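Local coordinates for protein putative ATP-dependent endonuclease of the OLD family (Thermus scotoductus, PDB 6P74) that degrades linear and supercoiled double-stranded DNA from 5' to 3' with divalent metal ions and carries a DNA-stimulated ATPase activity, at residues 175-178 with 179-183; 462-466 with 467-471. All coordinates share one frame; numbering follows the deposited sequence.

Contact 1 (175-178 with 179-183)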
ATOM      1  N   GLN A 175     -30.080 -27.786  -2.132  1.00113.74           N
ATOM      2  CA  GLN A 175     -29.985 -29.174  -2.568  1.00115.30           C
ATOM      3  C   GLN A 175     -29.299 -29.288  -3.923  1.00108.52           C
ATOM      4  O   GLN A 175     -28.560 -30.248  -4.171  1.00104.58           O
ATOM      5  CB  GLN A 175     -31.365 -29.823  -2.613  1.00118.95           C
ATOM      6  CG  GLN A 175     -31.310 -31.285  -2.200  1.00130.11           C
ATOM      7  CD  GLN A 175     -32.271 -32.175  -2.977  1.00139.22           C
ATOM      8  OE1 GLN A 175     -33.173 -31.693  -3.675  1.00143.96           O
ATOM      9  NE2 GLN A 175     -32.077 -33.487  -2.859  1.00137.96           N
ATOM     10  N   VAL A 176     -29.538 -28.332  -4.824  1.00103.14           N
ATOM     11  CA  VAL A 176     -28.834 -28.371  -6.100  1.00 98.50           C
ATOM     12  C   VAL A 176     -27.370 -28.003  -5.905  1.00 96.00           C
ATOM     13  O   VAL A 176     -26.475 -28.610  -6.508  1.00 94.75           O
ATOM     14  CB  VAL A 176     -29.517 -27.463  -7.133  1.00 95.36           C
ATOM     15  CG1 VAL A 176     -28.797 -27.572  -8.467  1.00 88.10           C
ATOM     16  CG2 VAL A 176     -30.984 -27.849  -7.283  1.00 99.89           C
ATOM     17  N   TYR A 177     -27.097 -27.025  -5.043  1.00 95.95           N
ATOM     18  CA  TYR A 177     -25.715 -26.639  -4.774  1.00 95.14           C
ATOM     19  C   TYR A 177     -24.905 -27.818  -4.224  1.00 95.62           C
ATOM     20  O   TYR A 177     -23.823 -28.136  -4.740  1.00 84.57           O
ATOM     21  CB  TYR A 177     -25.681 -25.448  -3.816  1.00 86.73           C
ATOM     22  CG  TYR A 177     -24.288 -25.146  -3.328  1.00 91.18           C
ATOM     23  CD1 TYR A 177     -23.403 -24.390  -4.109  1.00 90.18           C
ATOM     24  CD2 TYR A 177     -23.843 -25.630  -2.101  1.00 89.42           C
ATOM     25  CE1 TYR A 177     -22.132 -24.126  -3.676  1.00 86.96           C
ATOM     26  CE2 TYR A 177     -22.563 -25.367  -1.660  1.00 87.28           C
ATOM     27  CZ  TYR A 177     -21.714 -24.615  -2.448  1.00 86.15           C
ATOM     28  OH  TYR A 177     -20.440 -24.349  -2.016  1.00 86.59           O
ATOM     29  N   GLU A 178     -25.418 -28.484  -3.179  1.00 97.39           N
ATOM     30  CA  GLU A 178     -24.728 -29.649  -2.622  1.00 99.60           C
ATOM     31  C   GLU A 178     -24.561 -30.745  -3.665  1.00 96.77           C
ATOM     32  O   GLU A 178     -23.525 -31.420  -3.714  1.00 98.77           O
ATOM     33  CB  GLU A 178     -25.492 -30.197  -1.417  1.00107.82           C
ATOM     34  CG  GLU A 178     -25.515 -29.264  -0.222  1.00113.29           C
ATOM     35  CD  GLU A 178     -24.122 -28.880   0.250  1.00113.60           C
ATOM     36  OE1 GLU A 178     -23.966 -27.757   0.777  1.00114.53           O
ATOM     37  OE2 GLU A 178     -23.188 -29.700   0.088  1.00111.42           O
ATOM     38  N   GLN A 179     -25.584 -30.950  -4.491  1.00 86.70           N
ATOM     39  CA  GLN A 179     -25.488 -31.911  -5.580  1.00101.15           C
ATOM     40  C   GLN A 179     -24.292 -31.611  -6.475  1.00100.53           C
ATOM     41  O   GLN A 179     -23.590 -32.527  -6.924  1.00103.24           O
ATOM     42  CB  GLN A 179     -26.800 -31.886  -6.369  1.00107.90           C
ATOM     43  CG  GLN A 179     -26.997 -32.961  -7.404  1.00112.01           C
ATOM     44  CD  GLN A 179     -28.390 -32.872  -8.018  1.00119.98           C
ATOM     45  OE1 GLN A 179     -29.374 -32.670  -7.304  1.00121.57           O
ATOM     46  NE2 GLN A 179     -28.475 -32.997  -9.345  1.00121.72           N
ATOM     47  N   ALA A 180     -24.037 -30.330  -6.745  1.00100.28           N
ATOM     48  CA  ALA A 180     -22.890 -29.971  -7.569  1.00 95.08           C
ATOM     49  C   ALA A 180     -21.585 -30.145  -6.805  1.00 88.79           C
ATOM     50  O   ALA A 180     -20.584 -30.596  -7.372  1.00 88.65           O
ATOM     51  CB  ALA A 180     -23.037 -28.540  -8.075  1.00 91.57           C
ATOM     52  N   MET A 181     -21.570 -29.790  -5.517  1.00 85.40           N
ATOM     53  CA  MET A 181     -20.362 -29.995  -4.722  1.00 89.95           C
ATOM     54  C   MET A 181     -19.987 -31.472  -4.625  1.00 94.15           C
ATOM     55  O   MET A 181     -18.798 -31.803  -4.537  1.00 92.11           O
ATOM     56  CB  MET A 181     -20.534 -29.395  -3.325  1.00 88.92           C
ATOM     57  CG  MET A 181     -20.227 -27.905  -3.254  1.00 94.59           C
ATOM     58  SD  MET A 181     -18.540 -27.483  -3.785  1.00 93.91           S
ATOM     59  CE  MET A 181     -17.587 -28.356  -2.543  1.00 94.10           C
ATOM     60  N   ASP A 182     -20.976 -32.373  -4.650  1.00 98.13           N
ATOM     61  CA  ASP A 182     -20.675 -33.798  -4.572  1.00103.10           C
ATOM     62  C   ASP A 182     -19.945 -34.300  -5.810  1.00104.01           C
ATOM     63  O   ASP A 182     -19.161 -35.251  -5.712  1.00107.36           O
ATOM     64  CB  ASP A 182     -21.958 -34.600  -4.361  1.00111.90           C
ATOM     65  CG  ASP A 182     -22.523 -34.433  -2.964  1.00118.94           C
ATOM     66  OD1 ASP A 182     -21.755 -34.014  -2.063  1.00119.50           O
ATOM     67  OD2 ASP A 182     -23.727 -34.717  -2.771  1.00121.06           O
ATOM     68  N   LEU A 183     -20.197 -33.697  -6.979  1.00 99.94           N
ATOM     69  CA  LEU A 183     -19.447 -34.079  -8.175  1.00 99.91           C
ATOM     70  C   LEU A 183     -17.972 -33.731  -8.038  1.00101.06           C
ATOM     71  O   LEU A 183     -17.121 -34.371  -8.672  1.00102.23           O
ATOM     72  CB  LEU A 183     -20.027 -33.399  -9.417  1.00 93.81           C
ATOM     73  CG  LEU A 183     -21.142 -34.106 -10.175  1.00107.92           C
ATOM     74  CD1 LEU A 183     -22.236 -34.556  -9.234  1.00110.50           C
ATOM     75  CD2 LEU A 183     -21.688 -33.151 -11.211  1.00114.75           C
TER
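A chi1 of 171° swings the Tyr177 ring away from its own backbone N to lie beside its carbonyl carbon, and with CG of Met181 anti to its own carbonyl carbon (chi1 -84°) the two side chains leave one side of the helix together and run next to each other, one turn apart. Met181 CG lies 3.7 Å from Tyr177 CZ, an off-centre CH-pi contact in which the methylene sits near the hydroxyl end of the ring. The bend at chi2 of the methionine carries SD to 4.1 Å from Tyr177 OH; the sulfur remains oblique to the ring. The phenol is fixed from outside as well: Tyr177 OH is hydrogen-bonded to the backbone N of Phe221, whose ring meets the tyrosine nearly perpendicularly and also touches Met181.

Four successive i to i+4 bonds hold the backbone beneath. Met181 N donates to Tyr177 O at 2.9 Å, and Gln179 N reaches Gln175 O at 3.1 Å. On the polar flank, Glu178 OE2 and Asp182 OD1 stand 5.0 Å apart, and both form salt bridges with Arg185, whose positive charge probably offsets their mutual repulsion. Val176 and Ala180 face the second subunit, each packing on the other's counterpart there. This is an amphipathic helix of the dimerization domain, with a Met-aromatic pair at i and i+4 on one side and a subunit interface on another.

Contact 2 (462-466 with 467-471)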
ATOM      1  N   ARG A 462     -13.582  43.819 -17.011  1.00 57.86           N
ATOM      2  CA  ARG A 462     -13.894  42.722 -16.101  1.00 59.77           C
ATOM      3  C   ARG A 462     -12.758  41.706 -16.053  1.00 70.29           C
ATOM      4  O   ARG A 462     -12.409  41.210 -14.974  1.00 68.28           O
ATOM      5  CB  ARG A 462     -15.189  42.047 -16.497  1.00 53.64           C
ATOM      6  CG  ARG A 462     -16.450  42.895 -16.375  1.00 59.58           C
ATOM      7  CD  ARG A 462     -17.628  42.148 -17.058  1.00 69.20           C
ATOM      8  NE  ARG A 462     -17.823  40.871 -16.376  1.00 83.32           N
ATOM      9  CZ  ARG A 462     -18.465  40.716 -15.211  1.00 97.74           C
ATOM     10  NH1 ARG A 462     -19.013  41.761 -14.596  1.00106.98           N
ATOM     11  NH2 ARG A 462     -18.569  39.509 -14.655  1.00 95.32           N
ATOM     12  N   ILE A 463     -12.139  41.420 -17.203  1.00 68.75           N
ATOM     13  CA  ILE A 463     -10.988  40.521 -17.222  1.00 60.34           C
ATOM     14  C   ILE A 463      -9.858  41.089 -16.372  1.00 57.12           C
ATOM     15  O   ILE A 463      -9.154  40.359 -15.662  1.00 61.20           O
ATOM     16  CB  ILE A 463     -10.548  40.263 -18.679  1.00 55.62           C
ATOM     17  CG1 ILE A 463     -11.493  39.246 -19.319  1.00 62.92           C
ATOM     18  CG2 ILE A 463      -9.108  39.753 -18.711  1.00 52.44           C
ATOM     19  CD1 ILE A 463     -11.486  39.274 -20.843  1.00 64.25           C
ATOM     20  N   GLN A 464      -9.657  42.396 -16.445  1.00 61.34           N
ATOM     21  CA  GLN A 464      -8.597  43.043 -15.689  1.00 69.27           C
ATOM     22  C   GLN A 464      -8.881  42.995 -14.187  1.00 69.64           C
ATOM     23  O   GLN A 464      -7.962  42.831 -13.371  1.00 58.27           O
ATOM     24  CB  GLN A 464      -8.469  44.478 -16.189  1.00 68.11           C
ATOM     25  CG  GLN A 464      -7.405  45.249 -15.561  1.00 81.77           C
ATOM     26  CD  GLN A 464      -6.363  45.665 -16.559  1.00 90.16           C
ATOM     27  OE1 GLN A 464      -6.131  44.992 -17.579  1.00 88.97           O
ATOM     28  NE2 GLN A 464      -5.716  46.780 -16.277  1.00 98.53           N
ATOM     29  N   ALA A 465     -10.152  43.126 -13.808  1.00 63.03           N
ATOM     30  CA  ALA A 465     -10.530  43.081 -12.402  1.00 66.03           C
ATOM     31  C   ALA A 465     -10.316  41.691 -11.812  1.00 67.04           C
ATOM     32  O   ALA A 465      -9.811  41.561 -10.693  1.00 73.41           O
ATOM     33  CB  ALA A 465     -11.992  43.512 -12.235  1.00 58.07           C
ATOM     34  N   CYS A 466     -10.682  40.633 -12.534  1.00 60.73           N
ATOM     35  CA  CYS A 466     -10.497  39.338 -11.895  1.00 68.28           C
ATOM     36  C   CYS A 466      -9.058  38.846 -12.025  1.00 74.87           C
ATOM     37  O   CYS A 466      -8.510  38.308 -11.061  1.00 69.37           O
ATOM     38  CB  CYS A 466     -11.487  38.313 -12.434  1.00 59.31           C
ATOM     39  SG  CYS A 466     -11.579  38.168 -14.251  1.00 78.05           S
ATOM     40  N   ALA A 467      -8.408  39.045 -13.177  1.00 70.52           N
ATOM     41  CA  ALA A 467      -7.059  38.503 -13.325  1.00 57.51           C
ATOM     42  C   ALA A 467      -6.007  39.335 -12.602  1.00 52.53           C
ATOM     43  O   ALA A 467      -5.003  38.780 -12.133  1.00 56.00           O
ATOM     44  CB  ALA A 467      -6.701  38.369 -14.810  1.00 59.96           C
ATOM     45  N   GLY A 468      -6.216  40.644 -12.462  1.00 55.31           N
ATOM     46  CA  GLY A 468      -5.132  41.540 -12.087  1.00 52.92           C
ATOM     47  C   GLY A 468      -4.523  42.014 -13.406  1.00 61.85           C
ATOM     48  O   GLY A 468      -4.587  41.294 -14.421  1.00 54.62           O
ATOM     49  N   ALA A 469      -3.928  43.217 -13.407  1.00 54.69           N
ATOM     50  CA  ALA A 469      -3.482  43.814 -14.656  1.00 66.22           C
ATOM     51  C   ALA A 469      -2.128  43.197 -14.953  1.00 68.50           C
ATOM     52  O   ALA A 469      -1.779  43.023 -16.124  1.00 65.17           O
ATOM     53  CB  ALA A 469      -3.372  45.339 -14.584  1.00 62.00           C
ATOM     54  N   GLU A 470      -1.362  42.849 -13.915  1.00 56.79           N
ATOM     55  CA  GLU A 470      -0.033  42.298 -14.108  1.00 59.58           C
ATOM     56  C   GLU A 470      -0.049  40.937 -14.784  1.00 64.90           C
ATOM     57  O   GLU A 470       1.012  40.462 -15.205  1.00 64.05           O
ATOM     58  CB  GLU A 470       0.706  42.229 -12.761  1.00 59.70           C
ATOM     59  CG  GLU A 470       0.285  41.098 -11.828  1.00 63.26           C
ATOM     60  CD  GLU A 470      -1.049  41.336 -11.132  1.00 70.63           C
ATOM     61  OE1 GLU A 470      -1.615  42.444 -11.236  1.00 73.48           O
ATOM     62  OE2 GLU A 470      -1.536  40.388 -10.471  1.00 84.90           O
ATOM     63  N   ARG A 471      -1.217  40.316 -14.930  1.00 64.91           N
ATOM     64  CA  ARG A 471      -1.322  39.015 -15.573  1.00 68.65           C
ATOM     65  C   ARG A 471      -1.992  39.081 -16.938  1.00 66.27           C
ATOM     66  O   ARG A 471      -2.198  38.033 -17.563  1.00 65.18           O
ATOM     67  CB  ARG A 471      -2.083  38.047 -14.659  1.00 65.12           C
ATOM     68  CG  ARG A 471      -1.523  38.015 -13.246  1.00 77.96           C
ATOM     69  CD  ARG A 471      -1.455  36.596 -12.680  1.00 76.32           C
ATOM     70  NE  ARG A 471      -2.678  36.186 -12.037  1.00 88.35           N
ATOM     71  CZ  ARG A 471      -3.042  36.601 -10.831  1.00 99.98           C
ATOM     72  NH1 ARG A 471      -2.257  37.462 -10.192  1.00114.02           N
ATOM     73  NH2 ARG A 471      -4.176  36.172 -10.273  1.00 88.30           N
TER
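Ala467 and Gln464 make most of this contact, in which the last turn of helix 443-467 meets the loop that follows it. Ala467 N donates to Ile463 O at 2.9 Å, and its methyl group rests against the same oxygen, CB to Ile463 O being 3.3 Å. That methyl also packs on Phe426 and Val472, from the strands beside the helix. The side chain of Ile463 is about 7 Å from that of Glu377, inferred to bind a divalent metal, which places this helix end near the probable nuclease site. Gln464 contributes at both ends. Its carbonyl O accepts Gly468 N at 2.9 Å, a more bent bond (137°). This is the C-terminal end of a helix terminated by glycine: Gly468 is the first residue to leave helical geometry, and its positive phi of 91° turns the chain toward strand 472-475 of the parallel Toprim sheet.

The turn brings Ala469 back beside the last helical turn, where the side chain of Gln464 reaches over Ala469. CG of the glutamine is anti to the backbone N (chi1 -178°) and the chain then bends at chi2, laying the amide against the alanine methyl, with Gln464 NE2 3.2 Å from Ala469 CB and Gln464 CD at 3.6 Å from the same carbon. Within the loop itself, Arg471 NH1 forms a salt bridge to Glu470 OE2.

Overall arrangement
Contact 1 precedes contact 2 along the chain, and the two are far apart: their centres are 74 Å from each other, their nearest atoms about 63 Å, on opposite sides of the chain's centre. They share no helix or sheet. Residues 175-183 lie on helix 170-184 of the dimerization domain, against the second subunit; residues 462-471 run from the last turn of helix 443-467 through the loop to edge strand 472-475 of the Toprim sheet, and no other chain of the assembly touches them. The ATPase core lies between these extremes. The separation agrees with a Toprim domain that faces away from the dimer interface, keeping its nuclease site remote from the region where subunits pair.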